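Local atomic coordinates of PA14 domain-containing protein (Clostridium clariflavum, PDB entry 6QDI), a protein that probably senses plant-biomass polysaccharides outside the cell through tandem calcium-binding PA14 domains of a membrane-anchored, RsgI-type anti-sigma factor. Residues F28-N33 / L108-N113. Residues are numbered along the deposited sequence; the frame is centred on the assembly and turned at random.
With CA (calcium ion), chain D.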
# COMPACT_ATOMS: atom_id res chain seq x y z
N PHE A 28 2.33 -14.85 11.36
CA PHE A 28 2.18 -15.06 9.92
C PHE A 28 3.49 -15.40 9.27
O PHE A 28 4.53 -14.79 9.56
CB PHE A 28 1.61 -13.81 9.24
CG PHE A 28 0.18 -13.61 9.56
CD1 PHE A 28 -0.77 -14.36 8.94
CD2 PHE A 28 -0.25 -12.67 10.49
CE1 PHE A 28 -2.11 -14.22 9.21
CE2 PHE A 28 -1.61 -12.51 10.78
CZ PHE A 28 -2.53 -13.30 10.15
N PHE A 29 3.43 -16.36 8.36
CA PHE A 29 4.54 -16.68 7.54
C PHE A 29 3.99 -16.86 6.13
O PHE A 29 3.23 -17.83 5.89
CB PHE A 29 5.24 -17.96 8.01
CG PHE A 29 6.44 -18.31 7.22
CD1 PHE A 29 6.33 -18.91 5.93
CD2 PHE A 29 7.72 -18.09 7.70
CE1 PHE A 29 7.43 -19.23 5.18
CE2 PHE A 29 8.80 -18.45 6.96
CZ PHE A 29 8.65 -18.99 5.70
N TRP A 30 4.30 -15.93 5.23
CA TRP A 30 3.66 -15.88 3.91
C TRP A 30 4.55 -16.41 2.79
O TRP A 30 4.08 -16.55 1.66
CB TRP A 30 3.19 -14.46 3.63
CG TRP A 30 2.05 -14.04 4.47
CD1 TRP A 30 0.82 -14.65 4.57
CD2 TRP A 30 1.98 -12.90 5.32
NE1 TRP A 30 0.02 -13.97 5.43
CE2 TRP A 30 0.69 -12.88 5.89
CE3 TRP A 30 2.89 -11.90 5.67
CZ2 TRP A 30 0.28 -11.87 6.77
CZ3 TRP A 30 2.46 -10.91 6.56
CH2 TRP A 30 1.19 -10.91 7.09
N GLY A 31 5.84 -16.67 3.08
CA GLY A 31 6.71 -17.11 2.01
C GLY A 31 6.82 -15.99 1.02
O GLY A 31 6.83 -14.82 1.38
N VAL A 32 6.84 -16.37 -0.25
CA VAL A 32 6.89 -15.36 -1.32
C VAL A 32 5.51 -15.10 -1.89
O VAL A 32 5.41 -14.41 -2.92
CB VAL A 32 7.89 -15.69 -2.45
CG1 VAL A 32 9.30 -15.65 -1.88
CG2 VAL A 32 7.61 -17.02 -3.10
N ASN A 33 4.45 -15.62 -1.28
CA ASN A 33 3.10 -15.40 -1.79
C ASN A 33 2.37 -14.37 -0.99
O ASN A 33 2.79 -13.98 0.07
CB ASN A 33 2.33 -16.68 -1.76
CG ASN A 33 2.83 -17.61 -2.82
OD1 ASN A 33 3.11 -17.19 -3.97
ND2 ASN A 33 3.02 -18.85 -2.46
N LEU A 108 0.20 -2.28 15.19
CA LEU A 108 1.39 -2.90 14.65
C LEU A 108 1.33 -2.68 13.14
O LEU A 108 0.38 -3.12 12.50
CB LEU A 108 1.45 -4.38 14.99
CG LEU A 108 2.81 -5.09 14.76
CD1 LEU A 108 2.87 -6.40 15.52
CD2 LEU A 108 3.15 -5.40 13.32
N GLU A 109 2.35 -2.01 12.61
CA GLU A 109 2.49 -1.80 11.18
C GLU A 109 3.64 -2.66 10.65
O GLU A 109 4.65 -2.83 11.33
CB GLU A 109 2.73 -0.32 10.89
CG GLU A 109 1.49 0.51 11.15
CD GLU A 109 1.66 2.01 11.07
OE1 GLU A 109 2.78 2.50 10.86
OE2 GLU A 109 0.62 2.69 11.15
N TYR A 110 3.47 -3.18 9.44
CA TYR A 110 4.38 -4.17 8.88
C TYR A 110 4.48 -3.97 7.37
O TYR A 110 3.48 -3.64 6.73
CB TYR A 110 3.77 -5.58 9.18
CG TYR A 110 4.36 -6.65 8.30
CD1 TYR A 110 5.59 -7.23 8.57
CD2 TYR A 110 3.74 -6.99 7.11
CE1 TYR A 110 6.17 -8.13 7.69
CE2 TYR A 110 4.33 -7.85 6.19
CZ TYR A 110 5.56 -8.41 6.49
OH TYR A 110 6.12 -9.26 5.58
N PHE A 111 5.65 -4.27 6.80
CA PHE A 111 5.75 -4.38 5.35
C PHE A 111 6.64 -5.49 4.88
O PHE A 111 7.63 -5.84 5.55
CB PHE A 111 6.16 -3.03 4.68
CG PHE A 111 7.61 -2.62 4.83
CD1 PHE A 111 8.57 -3.03 3.91
CD2 PHE A 111 8.02 -1.80 5.86
CE1 PHE A 111 9.89 -2.63 4.01
CE2 PHE A 111 9.34 -1.38 5.96
CZ PHE A 111 10.28 -1.79 5.05
N ASN A 112 6.34 -5.98 3.68
CA ASN A 112 7.22 -6.85 2.91
C ASN A 112 7.67 -6.10 1.68
O ASN A 112 6.83 -5.62 0.91
CB ASN A 112 6.58 -8.16 2.52
CG ASN A 112 7.59 -9.14 1.97
OD1 ASN A 112 8.77 -8.99 2.26
ND2 ASN A 112 7.17 -10.13 1.18
N ASN A 113 8.99 -6.04 1.46
CA ASN A 113 9.58 -5.40 0.28
C ASN A 113 10.45 -6.44 -0.44
O ASN A 113 11.68 -6.39 -0.34
CB ASN A 113 10.39 -4.19 0.70
CG ASN A 113 10.96 -3.43 -0.48
OD1 ASN A 113 10.65 -3.64 -1.62
ND2 ASN A 113 11.80 -2.50 -0.17
CA CA D . 11.01 -9.66 2.49
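Tyr-110 and Trp-30 reach toward each other from two different beta sheets and meet through their rings. Followed outward from CB, the tyrosine has CG anti to the backbone N (chi1 162°), which sends the ring across the gap between the sheets. CD2 is the first ring atom to near Trp-30 CZ3, and CE2 makes the closest approach, 3.6 Å from Trp-30 CZ3. Tyr-110 CZ follows at 4.0 Å from the same carbon. The phenol oxygen OH, at the tip, passes by CE3 and CZ3 of the indole and hydrogen-bonds to the backbone O of Asp-68, whose side chain binds calcium. The tyrosine thus comes to the six-membered edge of the indole, near its plane; the two ring planes are inclined at 52°, with centroids 5.6 Å apart. Phe-28 CB lies 3.4 Å above one indole face, toward the rim. Two residues beyond the tyrosine, Asn-112 gives OD1 to calcium at 2.4 Å, while its ND2 bonds to Gly-115 O. Asp-68, Asn-69, Thr-114 and Asn-116 also bind this ion. Aromatic packing between the facing sheets of a PA14 beta sandwich here adjoins the calcium site at one end of the first PA14 domain.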